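KmHsv2 (Kluyveromyces marxianus, PDB 3VU4) probably binds phosphoinositides, as a seven-bladed beta-propeller of the PROPPIN family, related to the autophagy protein Atg18. Local coordinates at residues 313-319 / 331-335; 30-34 / 45-49; 144-149 / 201-207; 294-298 / 342-346; 157-161 / 196-201. One frame throughout, in Å; residues are numbered along the deposited sequence.

Contact 1 of 5, residues 313-319 / 331-335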
# COMPACT_ATOMS: atom_id res chain seq x y z
N TRP A 313 -0.20 -7.05 4.50
CA TRP A 313 -0.39 -8.47 4.75
C TRP A 313 1.00 -9.07 4.81
O TRP A 313 1.89 -8.65 4.08
CB TRP A 313 -1.20 -9.13 3.64
CG TRP A 313 -2.64 -8.71 3.61
CD1 TRP A 313 -3.14 -7.55 3.09
CD2 TRP A 313 -3.76 -9.45 4.10
NE1 TRP A 313 -4.51 -7.53 3.21
CE2 TRP A 313 -4.92 -8.69 3.82
CE3 TRP A 313 -3.90 -10.69 4.73
CZ2 TRP A 313 -6.20 -9.13 4.16
CZ3 TRP A 313 -5.18 -11.13 5.06
CH2 TRP A 313 -6.31 -10.35 4.78
N ILE A 314 1.20 -10.03 5.70
CA ILE A 314 2.50 -10.67 5.83
C ILE A 314 2.36 -12.14 5.49
O ILE A 314 3.31 -12.90 5.59
CB ILE A 314 3.06 -10.51 7.26
CG1 ILE A 314 2.11 -11.14 8.28
CG2 ILE A 314 3.27 -9.05 7.57
CD1 ILE A 314 2.69 -11.22 9.68
N SER A 315 1.15 -12.53 5.10
CA SER A 315 0.85 -13.90 4.73
C SER A 315 -0.53 -13.91 4.11
O SER A 315 -1.10 -12.86 3.82
CB SER A 315 0.85 -14.80 5.96
OG SER A 315 -0.42 -14.79 6.58
N GLU A 316 -1.08 -15.10 3.90
CA GLU A 316 -2.40 -15.20 3.30
C GLU A 316 -3.49 -14.95 4.32
O GLU A 316 -4.62 -14.63 3.96
CB GLU A 316 -2.57 -16.59 2.67
CG GLU A 316 -1.63 -16.81 1.50
CD GLU A 316 -1.80 -18.17 0.84
OE1 GLU A 316 -1.11 -18.42 -0.18
OE2 GLU A 316 -2.62 -18.99 1.32
N SER A 317 -3.14 -15.08 5.60
CA SER A 317 -4.11 -14.89 6.67
C SER A 317 -3.74 -13.83 7.72
O SER A 317 -4.58 -13.45 8.54
CB SER A 317 -4.38 -16.22 7.37
OG SER A 317 -3.20 -16.68 8.00
N SER A 318 -2.49 -13.36 7.71
CA SER A 318 -2.07 -12.36 8.69
C SER A 318 -1.64 -11.04 8.08
O SER A 318 -1.11 -11.00 6.97
CB SER A 318 -0.92 -12.90 9.55
OG SER A 318 -1.40 -13.92 10.41
N LEU A 319 -1.87 -9.96 8.82
CA LEU A 319 -1.48 -8.63 8.37
C LEU A 319 -1.08 -7.77 9.56
O LEU A 319 -1.45 -8.06 10.70
CB LEU A 319 -2.62 -7.98 7.58
CG LEU A 319 -3.92 -7.69 8.31
CD1 LEU A 319 -3.83 -6.32 8.94
CD2 LEU A 319 -5.10 -7.73 7.34
N THR A 331 -0.14 -7.20 14.97
CA THR A 331 -0.26 -8.29 14.02
C THR A 331 -1.63 -8.95 14.17
O THR A 331 -1.99 -9.41 15.26
CB THR A 331 0.84 -9.33 14.27
OG1 THR A 331 2.11 -8.70 14.09
CG2 THR A 331 0.72 -10.49 13.30
N PHE A 332 -2.40 -8.98 13.09
CA PHE A 332 -3.73 -9.57 13.12
C PHE A 332 -3.83 -10.84 12.28
O PHE A 332 -3.09 -11.03 11.31
CB PHE A 332 -4.78 -8.56 12.64
CG PHE A 332 -4.83 -7.30 13.46
CD1 PHE A 332 -3.89 -6.28 13.26
CD2 PHE A 332 -5.81 -7.12 14.43
CE1 PHE A 332 -3.92 -5.11 14.03
CE2 PHE A 332 -5.85 -5.95 15.21
CZ PHE A 332 -4.90 -4.94 15.01
N LYS A 333 -4.76 -11.71 12.65
CA LYS A 333 -4.96 -12.96 11.93
C LYS A 333 -6.42 -13.04 11.49
O LYS A 333 -7.33 -12.73 12.27
CB LYS A 333 -4.62 -14.14 12.85
CG LYS A 333 -3.70 -15.21 12.28
CD LYS A 333 -4.45 -16.21 11.41
CE LYS A 333 -3.74 -17.57 11.41
NZ LYS A 333 -2.39 -17.56 10.78
N VAL A 334 -6.64 -13.43 10.24
CA VAL A 334 -7.99 -13.57 9.71
C VAL A 334 -8.25 -15.07 9.69
O VAL A 334 -7.52 -15.83 9.06
CB VAL A 334 -8.10 -12.99 8.28
CG1 VAL A 334 -9.53 -13.10 7.79
CG2 VAL A 334 -7.66 -11.54 8.28
N VAL A 335 -9.29 -15.50 10.40
CA VAL A 335 -9.60 -16.91 10.51
C VAL A 335 -11.07 -17.25 10.32
O VAL A 335 -11.95 -16.51 10.77
CB VAL A 335 -9.19 -17.41 11.91
CG1 VAL A 335 -9.47 -18.90 12.05
CG2 VAL A 335 -7.72 -17.09 12.15

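Contact 2 of 5, residues 30-34 / 45-49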
# COMPACT_ATOMS: atom_id res chain seq x y z
N ASP A 30 8.10 -5.74 -0.91
CA ASP A 30 7.49 -7.04 -0.63
C ASP A 30 6.93 -7.13 0.80
O ASP A 30 6.57 -8.21 1.27
CB ASP A 30 8.51 -8.17 -0.86
CG ASP A 30 9.54 -8.26 0.26
OD1 ASP A 30 10.10 -7.21 0.64
OD2 ASP A 30 9.79 -9.38 0.75
N GLN A 31 6.84 -5.98 1.46
CA GLN A 31 6.32 -5.90 2.83
C GLN A 31 7.01 -6.79 3.85
O GLN A 31 6.34 -7.38 4.70
CB GLN A 31 4.83 -6.22 2.87
CG GLN A 31 3.94 -5.10 2.43
CD GLN A 31 3.68 -5.13 0.96
OE1 GLN A 31 2.94 -4.30 0.43
NE2 GLN A 31 4.28 -6.10 0.27
N SER A 32 8.32 -6.89 3.78
CA SER A 32 9.04 -7.70 4.75
C SER A 32 9.79 -6.75 5.67
O SER A 32 10.29 -7.14 6.73
CB SER A 32 10.01 -8.65 4.03
OG SER A 32 10.88 -7.94 3.16
N CYS A 33 9.84 -5.48 5.26
CA CYS A 33 10.50 -4.44 6.04
C CYS A 33 9.71 -3.14 6.04
O CYS A 33 8.91 -2.88 5.14
CB CYS A 33 11.89 -4.14 5.46
SG CYS A 33 13.08 -5.46 5.62
N LEU A 34 9.96 -2.34 7.07
CA LEU A 34 9.32 -1.04 7.22
C LEU A 34 10.43 -0.03 7.49
O LEU A 34 11.32 -0.29 8.30
CB LEU A 34 8.36 -1.04 8.42
CG LEU A 34 7.83 0.33 8.86
CD1 LEU A 34 6.75 0.82 7.89
CD2 LEU A 34 7.26 0.22 10.26
N TYR A 45 12.98 -1.71 10.05
CA TYR A 45 12.64 -2.91 10.81
C TYR A 45 12.19 -4.04 9.90
O TYR A 45 11.89 -3.84 8.72
CB TYR A 45 11.48 -2.64 11.78
CG TYR A 45 11.63 -1.41 12.64
CD1 TYR A 45 11.46 -0.12 12.10
CD2 TYR A 45 11.92 -1.52 14.00
CE1 TYR A 45 11.59 1.02 12.89
CE2 TYR A 45 12.05 -0.39 14.81
CZ TYR A 45 11.88 0.87 14.25
OH TYR A 45 11.99 1.97 15.06
N ASN A 46 12.15 -5.23 10.47
CA ASN A 46 11.65 -6.40 9.77
C ASN A 46 10.22 -6.40 10.27
O ASN A 46 9.99 -6.13 11.45
CB ASN A 46 12.36 -7.65 10.25
CG ASN A 46 13.07 -8.36 9.14
OD1 ASN A 46 14.02 -7.83 8.57
ND2 ASN A 46 12.60 -9.56 8.80
N VAL A 47 9.25 -6.66 9.41
CA VAL A 47 7.86 -6.66 9.87
C VAL A 47 7.45 -7.98 10.51
O VAL A 47 6.65 -8.00 11.45
CB VAL A 47 6.88 -6.30 8.74
CG1 VAL A 47 7.16 -4.89 8.25
CG2 VAL A 47 7.01 -7.28 7.60
N HIS A 48 7.98 -9.10 10.01
CA HIS A 48 7.64 -10.38 10.61
C HIS A 48 8.74 -11.43 10.57
O HIS A 48 9.06 -11.97 9.51
CB HIS A 48 6.38 -10.97 9.99
CG HIS A 48 5.82 -12.12 10.78
ND1 HIS A 48 5.25 -11.96 12.02
CD2 HIS A 48 5.82 -13.45 10.53
CE1 HIS A 48 4.93 -13.15 12.51
NE2 HIS A 48 5.26 -14.07 11.62
N PRO A 49 9.32 -11.75 11.73
CA PRO A 49 8.94 -11.15 13.02
C PRO A 49 9.43 -9.72 13.11
O PRO A 49 10.42 -9.36 12.47
CB PRO A 49 9.63 -12.05 14.04
CG PRO A 49 9.75 -13.36 13.32
CD PRO A 49 10.18 -12.92 11.95

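Contact 3 of 5, residues 144-149 / 201-207. With SO4 (sulfate ion), chain J.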
# COMPACT_ATOMS: atom_id res chain seq x y z
N GLU A 144 0.36 4.85 -8.40
CA GLU A 144 1.01 3.77 -7.69
C GLU A 144 1.92 3.06 -8.68
O GLU A 144 1.62 2.97 -9.87
CB GLU A 144 -0.00 2.77 -7.13
CG GLU A 144 0.51 2.03 -5.90
CD GLU A 144 0.08 0.58 -5.85
OE1 GLU A 144 -1.05 0.28 -6.30
OE2 GLU A 144 0.85 -0.26 -5.35
N PHE A 145 3.05 2.59 -8.19
CA PHE A 145 3.98 1.87 -9.03
C PHE A 145 4.41 0.63 -8.30
O PHE A 145 4.85 0.70 -7.15
CB PHE A 145 5.21 2.71 -9.34
CG PHE A 145 6.23 1.99 -10.15
CD1 PHE A 145 5.97 1.67 -11.48
CD2 PHE A 145 7.41 1.55 -9.58
CE1 PHE A 145 6.88 0.93 -12.23
CE2 PHE A 145 8.33 0.80 -10.31
CZ PHE A 145 8.06 0.49 -11.65
N SER A 146 4.28 -0.51 -8.95
CA SER A 146 4.69 -1.76 -8.33
C SER A 146 4.87 -2.83 -9.37
O SER A 146 4.09 -2.93 -10.32
CB SER A 146 3.64 -2.22 -7.31
OG SER A 146 3.96 -3.50 -6.79
N ASN A 147 5.92 -3.63 -9.19
CA ASN A 147 6.19 -4.74 -10.09
C ASN A 147 6.17 -4.30 -11.56
O ASN A 147 5.47 -4.89 -12.38
CB ASN A 147 5.12 -5.80 -9.85
CG ASN A 147 5.59 -7.17 -10.16
OD1 ASN A 147 5.84 -7.97 -9.27
ND2 ASN A 147 5.73 -7.47 -11.45
N GLY A 148 6.93 -3.26 -11.89
CA GLY A 148 7.00 -2.78 -13.26
C GLY A 148 5.74 -2.16 -13.87
O GLY A 148 5.74 -1.84 -15.07
N LEU A 149 4.69 -1.97 -13.09
CA LEU A 149 3.46 -1.39 -13.62
C LEU A 149 3.14 -0.03 -12.98
O LEU A 149 3.20 0.12 -11.76
CB LEU A 149 2.32 -2.37 -13.38
CG LEU A 149 1.13 -2.37 -14.34
CD1 LEU A 149 1.62 -2.65 -15.75
CD2 LEU A 149 0.12 -3.43 -13.91
N VAL A 201 -5.46 3.91 -5.27
CA VAL A 201 -5.48 2.69 -6.08
C VAL A 201 -4.43 1.74 -5.53
O VAL A 201 -3.42 2.17 -4.98
CB VAL A 201 -5.21 2.97 -7.59
CG1 VAL A 201 -6.27 3.93 -8.14
CG2 VAL A 201 -3.82 3.50 -7.80
N ARG A 202 -4.69 0.45 -5.64
CA ARG A 202 -3.76 -0.54 -5.10
C ARG A 202 -3.57 -1.76 -5.99
O ARG A 202 -4.54 -2.44 -6.36
CB ARG A 202 -4.25 -0.98 -3.72
CG ARG A 202 -4.22 0.12 -2.66
CD ARG A 202 -2.81 0.34 -2.14
NE ARG A 202 -2.77 1.28 -1.03
CZ ARG A 202 -2.83 2.60 -1.15
NH1 ARG A 202 -2.92 3.17 -2.34
NH2 ARG A 202 -2.82 3.36 -0.06
N LEU A 203 -2.31 -2.03 -6.32
CA LEU A 203 -1.94 -3.18 -7.13
C LEU A 203 -1.73 -4.38 -6.22
O LEU A 203 -1.27 -4.24 -5.09
CB LEU A 203 -0.63 -2.90 -7.88
CG LEU A 203 -0.67 -1.89 -9.03
CD1 LEU A 203 0.75 -1.58 -9.48
CD2 LEU A 203 -1.49 -2.45 -10.18
N ASN A 204 -2.10 -5.57 -6.70
CA ASN A 204 -1.89 -6.78 -5.91
C ASN A 204 -0.44 -7.23 -6.16
O ASN A 204 0.24 -6.68 -7.03
CB ASN A 204 -2.92 -7.87 -6.27
CG ASN A 204 -2.84 -8.34 -7.73
OD1 ASN A 204 -2.19 -7.72 -8.58
ND2 ASN A 204 -3.52 -9.44 -8.02
N ARG A 205 0.03 -8.18 -5.36
CA ARG A 205 1.40 -8.68 -5.46
C ARG A 205 1.93 -8.88 -6.87
O ARG A 205 3.01 -8.39 -7.21
CB ARG A 205 1.51 -10.00 -4.71
CG ARG A 205 2.27 -9.95 -3.42
CD ARG A 205 3.66 -10.56 -3.57
NE ARG A 205 4.14 -11.10 -2.30
CZ ARG A 205 4.21 -10.42 -1.15
NH1 ARG A 205 3.82 -9.14 -1.11
NH2 ARG A 205 4.66 -11.00 -0.05
N LYS A 206 1.18 -9.62 -7.69
CA LYS A 206 1.58 -9.90 -9.06
C LYS A 206 1.38 -8.74 -10.02
O LYS A 206 1.95 -8.72 -11.11
CB LYS A 206 0.82 -11.11 -9.57
CG LYS A 206 1.05 -12.37 -8.77
CD LYS A 206 0.09 -13.48 -9.19
CE LYS A 206 0.27 -14.72 -8.33
NZ LYS A 206 -0.82 -15.71 -8.54
N SER A 207 0.56 -7.77 -9.63
CA SER A 207 0.26 -6.60 -10.46
C SER A 207 -0.71 -6.92 -11.59
O SER A 207 -0.84 -6.15 -12.53
CB SER A 207 1.54 -6.01 -11.06
OG SER A 207 2.27 -5.27 -10.10
S SO4 J . 9.13 -4.03 -7.53
O1 SO4 J . 9.48 -4.00 -8.96
O2 SO4 J . 8.23 -5.18 -7.26
O3 SO4 J . 10.35 -4.17 -6.74
O4 SO4 J . 8.46 -2.77 -7.16

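Contact 4 of 5, residues 294-298 / 342-346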
# COMPACT_ATOMS: atom_id res chain seq x y z
N SER A 294 -18.16 -6.94 3.08
CA SER A 294 -17.03 -7.35 3.90
C SER A 294 -17.25 -8.72 4.57
O SER A 294 -18.34 -9.04 5.02
CB SER A 294 -16.80 -6.30 4.98
OG SER A 294 -15.80 -6.71 5.90
N LEU A 295 -16.19 -9.52 4.63
CA LEU A 295 -16.25 -10.84 5.26
C LEU A 295 -16.33 -10.69 6.77
O LEU A 295 -17.01 -11.45 7.45
CB LEU A 295 -15.00 -11.64 4.92
CG LEU A 295 -15.17 -12.83 3.99
CD1 LEU A 295 -16.06 -12.46 2.81
CD2 LEU A 295 -13.79 -13.30 3.53
N CYS A 296 -15.63 -9.69 7.29
CA CYS A 296 -15.61 -9.43 8.72
C CYS A 296 -15.22 -7.98 8.97
O CYS A 296 -14.48 -7.39 8.19
CB CYS A 296 -14.61 -10.37 9.41
SG CYS A 296 -12.99 -10.46 8.61
N ASN A 297 -15.74 -7.43 10.06
CA ASN A 297 -15.48 -6.04 10.43
C ASN A 297 -14.95 -5.98 11.85
O ASN A 297 -15.69 -6.20 12.81
CB ASN A 297 -16.76 -5.23 10.32
CG ASN A 297 -17.46 -5.43 8.98
OD1 ASN A 297 -16.85 -5.25 7.92
ND2 ASN A 297 -18.73 -5.81 9.02
N PHE A 298 -13.67 -5.67 11.98
CA PHE A 298 -13.03 -5.60 13.28
C PHE A 298 -12.78 -4.16 13.72
O PHE A 298 -12.23 -3.36 12.97
CB PHE A 298 -11.71 -6.36 13.20
CG PHE A 298 -11.00 -6.49 14.50
CD1 PHE A 298 -11.24 -7.58 15.33
CD2 PHE A 298 -10.03 -5.56 14.87
CE1 PHE A 298 -10.52 -7.73 16.51
CE2 PHE A 298 -9.30 -5.71 16.05
CZ PHE A 298 -9.54 -6.79 16.86
N ARG A 342 -18.40 -18.09 9.96
CA ARG A 342 -18.10 -16.67 9.83
C ARG A 342 -16.60 -16.39 10.04
O ARG A 342 -15.95 -17.05 10.85
CB ARG A 342 -18.93 -15.91 10.86
CG ARG A 342 -19.36 -14.53 10.41
CD ARG A 342 -20.88 -14.40 10.36
NE ARG A 342 -21.46 -15.33 9.40
CZ ARG A 342 -22.76 -15.48 9.18
NH1 ARG A 342 -23.65 -14.75 9.83
NH2 ARG A 342 -23.17 -16.38 8.31
N TRP A 343 -16.06 -15.44 9.30
CA TRP A 343 -14.65 -15.07 9.44
C TRP A 343 -14.48 -14.15 10.63
O TRP A 343 -15.33 -13.30 10.90
CB TRP A 343 -14.15 -14.33 8.22
CG TRP A 343 -13.97 -15.17 7.02
CD1 TRP A 343 -14.90 -15.47 6.07
CD2 TRP A 343 -12.75 -15.80 6.60
NE1 TRP A 343 -14.33 -16.24 5.09
CE2 TRP A 343 -13.01 -16.45 5.39
CE3 TRP A 343 -11.45 -15.86 7.14
CZ2 TRP A 343 -12.03 -17.17 4.69
CZ3 TRP A 343 -10.47 -16.57 6.45
CH2 TRP A 343 -10.77 -17.21 5.24
N LEU A 344 -13.38 -14.30 11.35
CA LEU A 344 -13.11 -13.46 12.51
C LEU A 344 -11.70 -12.92 12.44
O LEU A 344 -10.81 -13.53 11.84
CB LEU A 344 -13.29 -14.25 13.80
CG LEU A 344 -14.65 -14.91 14.00
CD1 LEU A 344 -14.58 -15.84 15.21
CD2 LEU A 344 -15.74 -13.85 14.18
N ILE A 345 -11.49 -11.76 13.04
CA ILE A 345 -10.18 -11.15 13.06
C ILE A 345 -9.73 -11.12 14.51
O ILE A 345 -10.49 -10.72 15.40
CB ILE A 345 -10.24 -9.72 12.51
CG1 ILE A 345 -10.51 -9.77 11.00
CG2 ILE A 345 -8.93 -8.99 12.78
CD1 ILE A 345 -10.83 -8.44 10.37
N GLN A 346 -8.52 -11.58 14.77
CA GLN A 346 -8.01 -11.57 16.12
C GLN A 346 -6.65 -10.88 16.15
O GLN A 346 -5.88 -10.96 15.19
CB GLN A 346 -7.89 -13.01 16.65
CG GLN A 346 -6.96 -13.89 15.83
CD GLN A 346 -7.04 -15.37 16.21
OE1 GLN A 346 -8.10 -16.00 16.09
NE2 GLN A 346 -5.93 -15.92 16.68

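Contact 5 of 5, residues 157-161 / 196-201. With SO4 (sulfate ion), chain E.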
# COMPACT_ATOMS: atom_id res chain seq x y z
N ASN A 157 -10.06 13.84 -15.70
CA ASN A 157 -11.11 13.00 -15.11
C ASN A 157 -10.46 12.31 -13.93
O ASN A 157 -9.76 11.32 -14.11
CB ASN A 157 -11.59 11.94 -16.10
CG ASN A 157 -12.76 11.14 -15.56
OD1 ASN A 157 -13.02 11.12 -14.35
ND2 ASN A 157 -13.48 10.47 -16.45
N LEU A 158 -10.71 12.83 -12.73
CA LEU A 158 -10.10 12.28 -11.52
C LEU A 158 -10.63 10.90 -11.15
O LEU A 158 -10.09 10.24 -10.26
CB LEU A 158 -10.26 13.27 -10.36
CG LEU A 158 -9.66 14.67 -10.55
CD1 LEU A 158 -9.87 15.49 -9.29
CD2 LEU A 158 -8.16 14.58 -10.86
N GLY A 159 -11.66 10.45 -11.85
CA GLY A 159 -12.20 9.13 -11.58
C GLY A 159 -11.69 8.10 -12.58
O GLY A 159 -12.13 6.94 -12.57
N GLN A 160 -10.76 8.51 -13.44
CA GLN A 160 -10.20 7.65 -14.47
C GLN A 160 -8.71 7.34 -14.26
O GLN A 160 -7.94 8.24 -13.95
CB GLN A 160 -10.40 8.30 -15.84
CG GLN A 160 -9.76 7.55 -16.98
CD GLN A 160 -9.91 8.27 -18.30
OE1 GLN A 160 -8.92 8.49 -19.01
NE2 GLN A 160 -11.13 8.63 -18.65
N ILE A 161 -8.32 6.08 -14.43
CA ILE A 161 -6.91 5.72 -14.28
C ILE A 161 -6.31 5.14 -15.56
O ILE A 161 -7.02 4.60 -16.41
CB ILE A 161 -6.66 4.72 -13.13
CG1 ILE A 161 -7.48 3.45 -13.33
CG2 ILE A 161 -6.95 5.38 -11.81
CD1 ILE A 161 -7.17 2.37 -12.32
N ASN A 196 -16.70 9.79 -9.13
CA ASN A 196 -16.11 10.79 -8.27
C ASN A 196 -14.61 10.64 -8.25
O ASN A 196 -14.08 9.65 -8.75
CB ASN A 196 -16.69 10.66 -6.86
CG ASN A 196 -18.17 10.90 -6.84
OD1 ASN A 196 -18.65 11.95 -7.28
ND2 ASN A 196 -18.92 9.92 -6.33
N PRO A 197 -13.90 11.62 -7.69
CA PRO A 197 -12.44 11.54 -7.64
C PRO A 197 -11.96 10.29 -6.92
O PRO A 197 -12.50 9.91 -5.88
CB PRO A 197 -12.04 12.82 -6.90
CG PRO A 197 -13.09 13.78 -7.33
CD PRO A 197 -14.36 12.95 -7.25
N ILE A 198 -10.93 9.65 -7.47
CA ILE A 198 -10.38 8.45 -6.86
C ILE A 198 -9.63 8.77 -5.56
O ILE A 198 -8.83 9.72 -5.48
CB ILE A 198 -9.42 7.74 -7.83
CG1 ILE A 198 -10.23 6.91 -8.83
CG2 ILE A 198 -8.42 6.87 -7.06
CD1 ILE A 198 -9.40 6.29 -9.92
N LYS A 199 -9.90 7.96 -4.54
CA LYS A 199 -9.26 8.12 -3.24
C LYS A 199 -7.85 7.54 -3.28
O LYS A 199 -6.89 8.21 -2.90
CB LYS A 199 -10.10 7.41 -2.17
CG LYS A 199 -9.52 7.50 -0.76
CD LYS A 199 -9.26 8.94 -0.37
CE LYS A 199 -8.82 9.04 1.08
NZ LYS A 199 -8.27 10.39 1.35
N MET A 200 -7.74 6.30 -3.75
CA MET A 200 -6.45 5.62 -3.86
C MET A 200 -6.58 4.38 -4.73
O MET A 200 -7.68 3.86 -4.91
CB MET A 200 -5.95 5.19 -2.48
CG MET A 200 -6.86 4.21 -1.78
SD MET A 200 -6.17 3.62 -0.23
CE MET A 200 -6.84 4.84 0.86
N VAL A 201 -5.46 3.91 -5.27
CA VAL A 201 -5.48 2.69 -6.08
C VAL A 201 -4.43 1.74 -5.53
O VAL A 201 -3.42 2.17 -4.98
CB VAL A 201 -5.21 2.97 -7.59
CG1 VAL A 201 -6.27 3.93 -8.14
CG2 VAL A 201 -3.82 3.50 -7.80
S SO4 E . -18.37 6.13 -7.71
O1 SO4 E . -18.11 5.50 -9.02
O2 SO4 E . -18.01 5.18 -6.64
O3 SO4 E . -17.55 7.35 -7.55
O4 SO4 E . -19.79 6.50 -7.63

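Contact 1 of 5, residues 313-319 / 331-335
L319 and F332 form a hydrogen-bonded pair in the antiparallel hairpin of strands 318-323 and 328-337, the two middle strands of the last blade of the propeller. F332 N reaches L319 O at 2.7 Å by a nearly straight bond (N-H...O 175°), and L319 N returns to F332 O at 3.0 Å. S318 and K333 follow as a non-hydrogen-bonded pair, and V334 N then binds S317 O at 2.7 Å, carrying the ladder just past the start of the strand. On the S318 face, K333 doubles back: bends at chi2 (-82°) and chi4 (-65°) draw its aliphatic part past S318 OG and bring NZ to donate a hydrogen bond to S317 OG at 3.0 Å. Were K333 an alanine, S317 OG would probably lose this donor and S318 OG its aliphatic cover. The approach to the strand is shaped by S315, whose OG accepts from S317 N at 2.9 Å and from S318 N at 2.8 Å, an ST turn and an ST motif on one hydroxyl. On the other face, L319 CD2 lies over the centre of the W313 ring, 3.5 Å above its plane. V334 CG2 comes to the same indole obliquely, 3.9 Å from CH2, while F332 turns its ring edge to L319 O. W313 NE1 is bonded to K247 O, and its ring, like L319, packs on A256 of strand 254-259 in the preceding blade; strand 342-352 flanks the hairpin with backbone bonds to T331, K333 and V335.

Contact 2 of 5, residues 30-34 / 45-49
V47 packs against the backbone of C33 and L34 in the antiparallel hairpin of strands 33-37 and 41-47, the middle pair of the first propeller blade. This is the close side of the contact. With V47 CG1 anti to its own carbonyl carbon (chi1 -63°), that methyl is laid along the opposing strand, 3.8 Å from C33 C and 4.0 Å from L34 CB. Three backbone bonds fix the register beneath it. L34 and Y45 are the hydrogen-bonded pair, with Y45 N to L34 O at 2.8 Å and L34 N to Y45 O at 2.9 Å. V47 N adds a bond to S32 O at 2.9 Å, coming from well above the carbonyl plane, 51° out of it. The Y45 ring sets its edge, not its face, toward L34 O; its hydroxyl is bonded to M354 O, which ties the chain's C-terminal end to this hairpin, and its ring stacks with H52 of strand 50-57. C33 and N46, the non-hydrogen-bonded pair, meet more loosely, SG lying 3.9 Å from OD1, and that amide oxygen takes its hydrogen bond from R69. Just past V47 the contact opens to solvent: H48 is exposed, its imidazole leading away from strand 33-37 to pack on I314. The loop at D30-S32 is held from within: S32 OG donates to the syn side of D30 OD1 at 2.7 Å.

Contact 3 of 5, residues 144-149 / 201-207
E144 extends with CG anti to its backbone N (chi1 -153°), then bends at chi2, which swings its carboxylate across to L203 on the neighbouring strand; the glutamate and leucine lie alongside, running opposite ways. OE1 accepts L203 N at 2.6 Å through its syn lone pair, with a bent N-H...O angle of 137°. The CB of the same glutamate rests 3.9 Å from V201 CG2. With an alanine here in place of E144, L203 N would probably lose its acceptor and a gap would open beside the leucine. L203 fills the space beyond, CD1 3.7 Å from S146 CB and CD2 4.2 Å from L149 CD2. At the end of the strand S146 O is gripped twice: S207 OG and L149 N, each at 3.0 Å, arrive from opposite faces of its carbonyl plane, the second bond closing the type I' turn S146-L149. N147 N, in that turn, makes a weak bond to a sulfate, probably from the crystallisation liquor. R202, on the far side of its strand from E144, gives NH1 to V201 O and NH2 to D245 in a salt bridge. Strands 142-146 and 198-203, nearly parallel (4°), are the innermost strands of the fourth and fifth blades and lie beside the central channel; V151 of strand 149-154 backs V201 and L203, and strand 243-248 of the next blade takes up R202.

Contact 4 of 5, residues 294-298 / 342-346
The indole of W343, at the seam between the sixth and seventh blades of the propeller, carries L295 on one face: CD2 stands 3.6 Å from the centroid of the five-membered ring, 19° off its normal, a CH-pi contact. The two side chains run side by side in the same direction, so the leucine lies along the ring instead of butting against it. F336 meets the same tryptophan edge-to-face. The second flat group, the F298 ring, takes I345 CG2 over one face, 4.0 Å from its centroid and displaced toward the rim. At this seam the outer strands 296-299 and 342-352 come side by side, their axes 6.6 Å apart and inclined at 23°. These strands belong to different sheets, and what joins them here is apolar side-chain packing. I345 reaches two residues of the facing strand: CG2 covers the F298 ring, and CD1 lies 3.6 Å from F298 CB and also touches C296. F298 itself extends with CG anti to the backbone N, which carries the ring under I345 CG2. Each strand keeps its backbone bonds for its own blade, L295 and F298 to strand 263-268, L344 and Q346 to strand 328-337. Between the two aromatic pairs sits C296, its chi1 of 48° placing the sulfur between its own backbone N and carbonyl carbon: C296 SG lies 3.4 Å from I345 CD1 and 4.1 Å from W343 CB.

Contact 5 of 5, residues 157-161 / 196-201
The backbone bond from I198 N to L158 O, 3.0 Å long, ties strand 198-203 to the turn N157-Q160; the donor stands above the carbonyl plane, 46° out of it. The acceptor is held in place by a type I turn with Q160 N on N157 O and, inside it, an Asx turn in which N157 OD1 accepts G159 N at 2.9 Å. G159, lacking a side chain, lets N196 O approach its CA to 3.4 Å. Outward of this bond L158 and P197 pack obliquely, CB to CB 3.9 Å. Inward, I198 extends CD1 to I161 CG2, the two side chains crossing at about a right angle. I161 CG2 also lies 4.0 Å from V201 CG1. The contact thus joins a loop of the fourth blade to the first strand of the fifth. Just before that strand N196 N donates to O3 of a sulfate at 3.0 Å, and ND2 adds a weak bond to the same oxygen. That anion, on the fifth blade, is also held by T195 N, H194 ND1, S214 OG and R221 NH1, a set consistent with a phosphoinositide head-group site of the PROPPIN propellers.

In the fold
Contacts 1 and 4 share the last blade: V335 O and L344 N lie 2.7 Å apart, a probable hydrogen bond, and the contact centres are 12 Å apart. Contact 2, in the first blade, meets contact 1 across the seam where the propeller ring closes, their centres about 13 Å apart, with I314 CD1 packed 3.4 Å from H48 CG. Contact 3 lies closest to the middle of the chain and reaches contact 2 through R205, which packs on Q31. Contacts 3 and 5 share V201, and their centres are 16 Å apart. Contact 5, with its sulfate at the probable phosphoinositide site, is on the opposite side of the chain's centre from contact 1, their centres about 28 Å apart.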